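Local coordinates for protein-disulfide isomerase (Novosphingobium aromaticivorans, PDB 3GMF) that probably acts as a disulfide isomerase of the thioredoxin superfamily, helping to form or rearrange disulfide bonds in other proteins, at residues N99-E102 / A103-Q106; N110-F113 / A114-T117; M135-S138 / T139-C143; S31-E34 / I35-G39. One frame throughout, in Å; residues are numbered along the deposited sequence. Where two conformers were deposited one is given.

Contact 1 (N99-E102 / A103-Q106); sequences NSTE and AQRQ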
loop_
_atom_site.group_PDB
_atom_site.type_symbol
_atom_site.label_atom_id
_atom_site.label_comp_id
_atom_site.label_asym_id
_atom_site.label_seq_id
_atom_site.Cartn_x
_atom_site.Cartn_y
_atom_site.Cartn_z
ATOM N N ASN A 99 17.047 11.787 -4.540
ATOM C CA ASN A 99 18.406 12.201 -4.267
ATOM C C ASN A 99 19.479 11.208 -4.698
ATOM O O ASN A 99 20.654 11.572 -4.778
ATOM C CB ASN A 99 18.559 12.528 -2.766
ATOM C CG ASN A 99 17.820 13.812 -2.359
ATOM O OD1 ASN A 99 17.556 14.691 -3.188
ATOM N ND2 ASN A 99 17.480 13.915 -1.073
ATOM N N SER A 100 19.111 9.948 -4.953
ATOM C CA SER A 100 20.140 8.964 -5.267
ATOM C C SER A 100 20.797 9.243 -6.621
ATOM O O SER A 100 20.232 9.929 -7.463
ATOM C CB SER A 100 19.600 7.533 -5.234
ATOM O OG SER A 100 19.172 7.208 -3.923
ATOM N N THR A 101 22.018 8.741 -6.808
ATOM C CA THR A 101 22.726 8.910 -8.080
ATOM C C THR A 101 22.490 7.718 -9.008
ATOM O O THR A 101 21.962 6.693 -8.571
ATOM C CB THR A 101 24.241 8.948 -7.836
ATOM O OG1 THR A 101 24.627 7.733 -7.148
ATOM C CG2 THR A 101 24.571 10.193 -7.001
ATOM N N GLU A 102 22.920 7.852 -10.262
ATOM C CA GLU A 102 22.848 6.769 -11.245
ATOM C C GLU A 102 23.370 5.423 -10.697
ATOM O O GLU A 102 22.671 4.416 -10.773
ATOM C CB GLU A 102 23.609 7.135 -12.532
ATOM C CG GLU A 102 23.470 6.036 -13.564
ATOM C CD GLU A 102 24.184 6.275 -14.874
ATOM O OE1 GLU A 102 24.866 7.309 -15.042
ATOM O OE2 GLU A 102 24.020 5.403 -15.751
ATOM N N ALA A 103 24.570 5.420 -10.104
ATOM C CA ALA A 103 25.176 4.163 -9.654
ATOM C C ALA A 103 24.357 3.507 -8.535
ATOM O O ALA A 103 24.273 2.270 -8.440
ATOM C CB ALA A 103 26.612 4.392 -9.199
ATOM N N GLN A 104 23.710 4.331 -7.715
ATOM C CA GLN A 104 22.843 3.777 -6.682
ATOM C C GLN A 104 21.605 3.172 -7.317
ATOM O O GLN A 104 21.212 2.046 -6.974
ATOM C CB GLN A 104 22.473 4.814 -5.644
ATOM C CG GLN A 104 23.674 5.267 -4.825
ATOM C CD GLN A 104 23.330 6.350 -3.857
ATOM O OE1 GLN A 104 22.894 7.448 -4.245
ATOM N NE2 GLN A 104 23.528 6.067 -2.566
ATOM N N ARG A 105 21.028 3.898 -8.273
ATOM C CA ARG A 105 19.775 3.471 -8.932
ATOM C C ARG A 105 19.939 2.167 -9.683
ATOM O O ARG A 105 19.016 1.354 -9.733
ATOM C CB ARG A 105 19.306 4.530 -9.904
ATOM C CG ARG A 105 18.839 5.774 -9.242
ATOM C CD ARG A 105 18.605 6.881 -10.276
ATOM N NE ARG A 105 18.470 8.142 -9.558
ATOM C CZ ARG A 105 17.396 8.524 -8.877
ATOM N NH1 ARG A 105 16.313 7.747 -8.812
ATOM N NH2 ARG A 105 17.436 9.672 -8.216
ATOM N N GLN A 106 21.129 1.954 -10.240
ATOM C CA GLN A 106 21.448 0.738 -10.997
ATOM C C GLN A 106 21.166 -0.528 -10.185
ATOM O O GLN A 106 20.700 -1.556 -10.712
ATOM C CB GLN A 106 22.921 0.752 -11.438
ATOM C CG GLN A 106 23.266 1.775 -12.535
ATOM C CD GLN A 106 22.644 1.475 -13.910
ATOM O OE1 GLN A 106 22.153 0.365 -14.175
ATOM N NE2 GLN A 106 22.680 2.472 -14.797
#
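Gln104 reaches back along the start of its own helix with an extended side chain, and its amide oxygen OE1 receives the backbone N-H of Thr101 at 3.0 Å. The bond is nearly straight (163°) and falls on a lone pair in the carbonyl plane. This is the close-packed part of the contact: Gln104 OE1 lies 3.3 Å from Ser100 CA, while Thr101 OG1 lies 3.5 Å from Gln104 CG. Arg105 reaches back on another line. Arg105 NH2 donates to Ser100 O at 2.9 Å, from above that carbonyl plane, with a weak second bond from NE; NH2 also bonds Leu97 O, so one guanidinium ties the end of helix 95-99 to the next helix. Ser100, small and buried, suits this junction, its OG turned back to Pro96 O. The solvent side is looser. Glu102 and Gln106 run side by side there, and the 3.4 Å link from Gln106 NE2 to Glu102 OE2 is weak and doubtful, since Gln106 has two conformers. Thr101 is the N-cap of helix 102-106 and Gln104 its N3 residue; the N3 side chain accepting the N-cap N-H is one half of a capping box.

Contact 2 (N110-F113 / A114-T117); sequences NGTF and ATRT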
loop_
_atom_site.group_PDB
_atom_site.type_symbol
_atom_site.label_atom_id
_atom_site.label_comp_id
_atom_site.label_asym_id
_atom_site.label_seq_id
_atom_site.Cartn_x
_atom_site.Cartn_y
_atom_site.Cartn_z
ATOM N N ASN A 110 18.464 -4.227 -11.206
ATOM C CA ASN A 110 19.383 -5.209 -11.770
ATOM C C ASN A 110 19.785 -6.216 -10.710
ATOM O O ASN A 110 19.776 -5.907 -9.518
ATOM C CB ASN A 110 20.638 -4.520 -12.309
ATOM C CG ASN A 110 20.362 -3.743 -13.565
ATOM O OD1 ASN A 110 19.987 -4.325 -14.591
ATOM N ND2 ASN A 110 20.505 -2.415 -13.494
ATOM N N GLY A 111 20.152 -7.420 -11.142
ATOM C CA GLY A 111 20.472 -8.480 -10.193
ATOM C C GLY A 111 19.219 -9.234 -9.775
ATOM O O GLY A 111 18.133 -9.021 -10.319
ATOM N N THR A 112 19.380 -10.132 -8.814
ATOM C CA THR A 112 18.295 -11.000 -8.390
ATOM C C THR A 112 17.397 -10.219 -7.452
ATOM O O THR A 112 17.790 -9.153 -6.950
ATOM C CB THR A 112 18.816 -12.235 -7.622
ATOM O OG1 THR A 112 19.573 -11.802 -6.489
ATOM C CG2 THR A 112 19.686 -13.111 -8.518
ATOM N N PHE A 113 16.209 -10.765 -7.212
ATOM C CA PHE A 113 15.273 -10.195 -6.263
ATOM C C PHE A 113 15.934 -9.895 -4.905
ATOM O O PHE A 113 15.778 -8.802 -4.378
ATOM C CB PHE A 113 14.056 -11.107 -6.098
ATOM C CG PHE A 113 13.225 -10.779 -4.897
ATOM C CD1 PHE A 113 12.305 -9.733 -4.927
ATOM C CD2 PHE A 113 13.389 -11.498 -3.713
ATOM C CE1 PHE A 113 11.559 -9.424 -3.783
ATOM C CE2 PHE A 113 12.650 -11.192 -2.580
ATOM C CZ PHE A 113 11.737 -10.169 -2.620
ATOM N N ALA A 114 16.672 -10.860 -4.351
ATOM C CA ALA A 114 17.323 -10.673 -3.040
ATOM C C ALA A 114 18.329 -9.518 -3.000
ATOM O O ALA A 114 18.301 -8.697 -2.079
ATOM C CB ALA A 114 17.975 -11.981 -2.563
ATOM N N THR A 115 19.198 -9.458 -4.009
ATOM C CA THR A 115 20.252 -8.454 -4.081
ATOM C C THR A 115 19.647 -7.050 -4.161
ATOM O O THR A 115 20.032 -6.178 -3.395
ATOM C CB THR A 115 21.192 -8.715 -5.278
ATOM O OG1 THR A 115 21.658 -10.073 -5.226
ATOM C CG2 THR A 115 22.392 -7.762 -5.250
ATOM N N ARG A 116 18.680 -6.844 -5.032
ATOM C CA ARG A 116 18.081 -5.541 -5.199
ATOM C C ARG A 116 17.249 -5.112 -3.991
ATOM O O ARG A 116 17.277 -3.984 -3.634
ATOM C CB ARG A 116 17.333 -5.449 -6.522
ATOM C CG ARG A 116 16.006 -6.099 -6.580
ATOM C CD ARG A 116 15.357 -5.971 -7.940
ATOM N NE ARG A 116 16.057 -6.613 -9.036
ATOM C CZ ARG A 116 15.762 -6.422 -10.308
ATOM N NH1 ARG A 116 16.433 -7.026 -11.220
ATOM N NH2 ARG A 116 14.824 -5.592 -10.658
ATOM N N THR A 117 16.545 -6.042 -3.364
ATOM C CA THR A 117 15.707 -5.739 -2.205
ATOM C C THR A 117 16.566 -5.284 -1.016
ATOM O O THR A 117 16.226 -4.326 -0.318
ATOM C CB THR A 117 14.799 -6.951 -1.845
ATOM O OG1 THR A 117 13.932 -7.224 -2.968
ATOM C CG2 THR A 117 13.933 -6.675 -0.636
HETATM O O HOH W 1 22.323 -10.428 -8.069
#
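Arg116 sets CG between its backbone N and carbonyl carbon (chi1 78°) and bends again at chi3 (63°), which carries the guanidinium back past the helix start to the loop. There Arg116 NH1 donates to Gly111 O at 2.8 Å in a nearly straight bond (164°), the acceptor lying close to the guanidinium plane, and NE adds a weak bond to the same oxygen. The backbone N of Asn110 sits over one face of the group, toward its rim. Gly111 suits this bend because its positive phi would jam a CB against the preceding carbonyl. Were Arg116 an alanine, Gly111 O would lose both guanidinium donors and the loop would probably be freer to shift. The loop leads into helix 113-123, whose N-cap is Thr112, and the first turn brings Thr115 beside it. The two hydroxyls, Thr112 OG1 and Thr115 OG1, are hydrogen-bonded at 3.0 Å. A water accepts from Thr112 N at 3.1 Å and also bonds Thr115 OG1, at 2.9 Å. In the same first turn, Thr117 OG1 donates to Phe113 O at 2.8 Å, while Thr117 N reaches that oxygen from the opposite face of the carbonyl plane. The same hydroxyl lies over a face of the Phe113 ring, off toward its rim, with Thr117 OG1 3.3 Å from Phe113 CE1. The Phe113 ring packs on Leu69 of helix 62-73 and Ala150 of helix 147-164, where a large apolar side chain suits the partly covered site.

Contact 3 (M135-S138 / T139-C143); sequences MDRS and TLDRC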
loop_
_atom_site.group_PDB
_atom_site.type_symbol
_atom_site.label_atom_id
_atom_site.label_comp_id
_atom_site.label_asym_id
_atom_site.label_seq_id
_atom_site.Cartn_x
_atom_site.Cartn_y
_atom_site.Cartn_z
ATOM N N MET A 135 10.693 -4.031 14.978
ATOM C CA MET A 135 11.191 -5.096 14.105
ATOM C C MET A 135 12.716 -5.040 13.997
ATOM O O MET A 135 13.266 -4.088 13.445
ATOM C CB MET A 135 10.545 -5.000 12.708
ATOM C CG MET A 135 10.894 -6.152 11.760
ATOM S SD MET A 135 10.132 -6.091 10.110
ATOM C CE MET A 135 8.455 -6.625 10.457
ATOM N N ASP A 136 13.393 -6.067 14.508
ATOM C CA ASP A 136 14.859 -6.115 14.467
ATOM C C ASP A 136 15.371 -6.495 13.077
ATOM O O ASP A 136 14.572 -6.769 12.176
ATOM C CB ASP A 136 15.432 -7.042 15.561
ATOM C CG ASP A 136 14.856 -8.456 15.519
ATOM O OD1 ASP A 136 14.765 -9.060 14.429
ATOM O OD2 ASP A 136 14.506 -8.980 16.601
ATOM N N ARG A 137 16.693 -6.507 12.914
ATOM C CA ARG A 137 17.322 -6.843 11.640
ATOM C C ARG A 137 17.012 -8.272 11.154
ATOM O O ARG A 137 16.744 -8.465 9.971
ATOM C CB ARG A 137 18.835 -6.600 11.696
ATOM C CG ARG A 137 19.537 -6.712 10.340
ATOM C CD ARG A 137 20.978 -6.243 10.412
ATOM N NE ARG A 137 21.104 -4.792 10.265
ATOM C CZ ARG A 137 21.272 -4.163 9.103
ATOM N NH1 ARG A 137 21.329 -4.850 7.965
ATOM N NH2 ARG A 137 21.377 -2.840 9.076
ATOM N N SER A 138 17.031 -9.249 12.062
ATOM C CA SER A 138 16.783 -10.650 11.709
ATOM C C SER A 138 15.355 -10.889 11.211
ATOM O O SER A 138 15.143 -11.644 10.259
ATOM C CB SER A 138 17.103 -11.580 12.889
ATOM O OG SER A 138 16.291 -11.292 14.017
ATOM N N THR A 139 14.384 -10.248 11.864
ATOM C CA THR A 139 12.983 -10.335 11.447
ATOM C C THR A 139 12.813 -9.645 10.085
ATOM O O THR A 139 12.134 -10.178 9.198
ATOM C CB THR A 139 12.034 -9.711 12.498
ATOM O OG1 THR A 139 12.288 -10.306 13.775
ATOM C CG2 THR A 139 10.560 -9.928 12.136
ATOM N N LEU A 140 13.462 -8.489 9.915
ATOM C CA LEU A 140 13.372 -7.753 8.639
ATOM C C LEU A 140 14.079 -8.492 7.495
ATOM O O LEU A 140 13.547 -8.555 6.383
ATOM C CB LEU A 140 13.842 -6.289 8.773
ATOM C CG LEU A 140 13.773 -5.374 7.530
ATOM C CD1 LEU A 140 12.392 -5.379 6.885
ATOM C CD2 LEU A 140 14.169 -3.956 7.853
ATOM N N ASP A 141 15.239 -9.089 7.777
ATOM C CA ASP A 141 15.952 -9.924 6.789
ATOM C C ASP A 141 15.089 -11.047 6.202
ATOM O O ASP A 141 15.100 -11.256 4.985
ATOM C CB ASP A 141 17.217 -10.560 7.390
ATOM C CG ASP A 141 18.353 -9.570 7.571
ATOM O OD1 ASP A 141 18.368 -8.522 6.889
ATOM O OD2 ASP A 141 19.240 -9.853 8.406
ATOM N N ARG A 142 14.371 -11.761 7.075
ATOM C CA ARG A 142 13.490 -12.859 6.678
ATOM C C ARG A 142 12.372 -12.327 5.789
ATOM O O ARG A 142 12.070 -12.913 4.743
ATOM C CB ARG A 142 12.877 -13.552 7.900
ATOM C CG ARG A 142 13.823 -14.462 8.665
ATOM C CD ARG A 142 13.061 -15.396 9.617
ATOM N NE ARG A 142 12.041 -14.716 10.425
ATOM C CZ ARG A 142 12.265 -14.107 11.593
ATOM N NH1 ARG A 142 13.485 -14.066 12.123
ATOM N NH2 ARG A 142 11.259 -13.528 12.236
ATOM N N CYS A 143 11.782 -11.210 6.199
ATOM C CA CYS A 143 10.713 -10.537 5.456
ATOM C C CYS A 143 11.208 -10.151 4.044
ATOM O O CYS A 143 10.536 -10.420 3.049
ATOM C CB CYS A 143 10.141 -9.302 6.198
ATOM S SG CYS A 143 9.218 -9.620 7.747
HETATM O O HOH W 2 11.786 -8.225 15.945
#
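The Asp136 carboxylate meets Thr139 through OD1 alone, approached nearly along its C-O axis and from above the carboxylate plane. Thr139 N donates to Asp136 OD1 almost end-on at 2.9 Å, and Thr139 OG1 reaches the same atom from above the plane at 2.8 Å. Over the other face Ser138 OG donates to Asp136 OD1 at 2.7 Å, though this bond is less certain because Ser138 has two conformers. The second flat group, the Arg142 guanidinium, lies with one face over Thr139 CA. Asp136 holds CG between its backbone N and carbonyl carbon (chi1 55°), which brings the short acid to the N-H of Thr139; the positive helix start would probably steady its negative charge. A water accepts from Asp136 N and donates to Thr139 OG1. On the inner side Met135 holds CG anti to the backbone N (chi1 -174°) and runs its flexible thioether along the helix: Met135 CG touches Thr139 CG2 at 3.8 Å and SD meets Leu140 CB at 3.9 Å. Beyond it, Cys143 is joined by a disulfide to Cys73. Asp136 is the N-cap of helix 137-144, with one limb of a capping box direct and the other closed through water, and Met135 against Leu140, N' to N4, is a hydrophobic staple.

Contact 4 (S31-E34 / I35-G39); sequences SHFE and IESEG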
loop_
_atom_site.group_PDB
_atom_site.type_symbol
_atom_site.label_atom_id
_atom_site.label_comp_id
_atom_site.label_asym_id
_atom_site.label_seq_id
_atom_site.Cartn_x
_atom_site.Cartn_y
_atom_site.Cartn_z
ATOM N N SER A 31 0.016 8.843 -0.566
ATOM C CA SER A 31 0.389 9.419 0.731
ATOM C C SER A 31 -0.567 10.543 1.126
ATOM O O SER A 31 -1.154 10.513 2.218
ATOM C CB SER A 31 1.831 9.921 0.719
ATOM O OG SER A 31 2.140 10.554 1.957
ATOM N N HIS A 32 -0.731 11.516 0.231
ATOM C CA HIS A 32 -1.688 12.602 0.432
ATOM C C HIS A 32 -3.100 12.074 0.693
ATOM O O HIS A 32 -3.781 12.560 1.602
ATOM C CB HIS A 32 -1.659 13.565 -0.765
ATOM C CG HIS A 32 -2.505 14.790 -0.592
ATOM N ND1 HIS A 32 -2.388 15.635 0.491
ATOM C CD2 HIS A 32 -3.466 15.326 -1.383
ATOM C CE1 HIS A 32 -3.249 16.632 0.367
ATOM N NE2 HIS A 32 -3.911 16.469 -0.764
ATOM N N PHE A 33 -3.528 11.064 -0.064
ATOM C CA PHE A 33 -4.870 10.491 0.130
ATOM C C PHE A 33 -5.051 9.869 1.520
ATOM O O PHE A 33 -6.091 10.050 2.153
ATOM C CB PHE A 33 -5.201 9.450 -0.952
ATOM C CG PHE A 33 -6.437 8.660 -0.661
ATOM C CD1 PHE A 33 -7.704 9.225 -0.855
ATOM C CD2 PHE A 33 -6.347 7.353 -0.198
ATOM C CE1 PHE A 33 -8.867 8.487 -0.574
ATOM C CE2 PHE A 33 -7.504 6.615 0.087
ATOM C CZ PHE A 33 -8.764 7.199 -0.093
ATOM N N GLU A 34 -4.047 9.132 1.976
ATOM C CA GLU A 34 -4.093 8.528 3.312
ATOM C C GLU A 34 -4.257 9.582 4.423
ATOM O O GLU A 34 -5.094 9.423 5.303
ATOM C CB GLU A 34 -2.854 7.668 3.582
ATOM C CG GLU A 34 -2.976 6.805 4.850
ATOM C CD GLU A 34 -3.930 5.620 4.700
ATOM O OE1 GLU A 34 -4.705 5.535 3.710
ATOM O OE2 GLU A 34 -3.899 4.751 5.593
ATOM N N ILE A 35 -3.467 10.647 4.348
ATOM C CA ILE A 35 -3.527 11.743 5.319
ATOM C C ILE A 35 -4.911 12.410 5.277
ATOM O O ILE A 35 -5.501 12.669 6.325
ATOM C CB ILE A 35 -2.384 12.770 5.083
ATOM C CG1 ILE A 35 -1.015 12.117 5.329
ATOM C CG2 ILE A 35 -2.565 14.020 5.950
ATOM C CD1 ILE A 35 0.124 12.748 4.562
ATOM N N GLU A 36 -5.443 12.617 4.069
ATOM C CA GLU A 36 -6.722 13.301 3.885
ATOM C C GLU A 36 -7.935 12.460 4.314
ATOM O O GLU A 36 -8.930 13.003 4.794
ATOM C CB GLU A 36 -6.907 13.707 2.418
ATOM C CG GLU A 36 -6.055 14.895 1.937
ATOM C CD GLU A 36 -6.282 16.152 2.754
ATOM O OE1 GLU A 36 -7.449 16.578 2.888
ATOM O OE2 GLU A 36 -5.286 16.706 3.264
ATOM N N SER A 37 -7.854 11.146 4.121
ATOM C CA SER A 37 -9.022 10.275 4.217
ATOM C C SER A 37 -9.126 9.307 5.400
ATOM O O SER A 37 -10.242 8.955 5.791
ATOM C CB SER A 37 -9.131 9.436 2.949
ATOM O OG SER A 37 -8.183 8.375 2.981
ATOM N N GLU A 38 -7.987 8.851 5.928
ATOM C CA GLU A 38 -7.969 7.766 6.921
ATOM C C GLU A 38 -8.939 8.003 8.078
ATOM O O GLU A 38 -9.738 7.118 8.405
ATOM C CB GLU A 38 -6.542 7.503 7.444
ATOM C CG GLU A 38 -6.412 6.426 8.537
ATOM C CD GLU A 38 -6.655 5.002 8.042
ATOM O OE1 GLU A 38 -6.610 4.761 6.815
ATOM O OE2 GLU A 38 -6.895 4.115 8.892
ATOM N N GLY A 39 -8.882 9.201 8.665
ATOM C CA GLY A 39 -9.726 9.532 9.815
ATOM C C GLY A 39 -11.209 9.499 9.490
ATOM O O GLY A 39 -11.991 8.837 10.176
HETATM O O HOH W 3 -8.148 5.348 3.199
#
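Glu36 lies one helical turn beyond His32 and bends back over it. Glu36 CB rests 3.4 Å from His32 O. Glu36 CG then passes over a face of the imidazole, 3.9 Å from the centroid of the His32 ring and 19° off the normal, a CH-pi contact. At the tip Glu36 OE2 comes to 3.5 Å from His32 CE1, the carboxylate and ring planes inclined by 39°. Both residues are exposed, where polar groups fit. On the buried side Ser37 packs on Phe33 in the same way. Ser37 holds OG between its backbone N and carbonyl carbon (chi1 77°), which aims the hydroxyl back at Phe33 O, 2.8 Å away. Ser37 N bonds that oxygen from the other face of its plane, so two donors satisfy it, and a water donates to OG. Ser37 CB lies over the Phe33 ring, 4.0 Å from its centroid; a serine is small enough to fit against the face of an aromatic ring. That ring also meets Phe172, Trp185 and Leu188, and an alanine in place of Phe33 would probably open a gap among them and leave the Ser37 CB without its aromatic partner. Toward helix 76-88, Glu34 OE2 bonds Thr84 OG1. Glu38 runs alongside Glu34, but the closeness of their carboxylates is doubtful, as Glu38 has two conformers. The segment belongs to helix 28-46, which links strands 17-23 and 51-57 in a beta-alpha-beta unit of the thioredoxin fold and whose start probably carries the CxxC pattern typical of thioredoxin-like proteins.

Contacts 1, 2 and 3 lie at the starts of three helices, whereas contact 4 sits within helix 28-46; capping and loop-to-helix bonds mark the first three, while contact 4 combines helix bonds with CH-pi packing. Contacts 1 and 2 are surface contacts, with centres about 15 Å apart; in both an arginine holds a loop carbonyl, while the N-cap threonine is engaged by glutamine in one and threonine in the other. Contacts 3 and 4 are both partly buried, and contact 3 adds an apolar side ending near a disulfide. Contacts 2 and 3 both look onto helix 62-73. Contact 4 lies nearest the chain's centre, about 12 Å from it between centres.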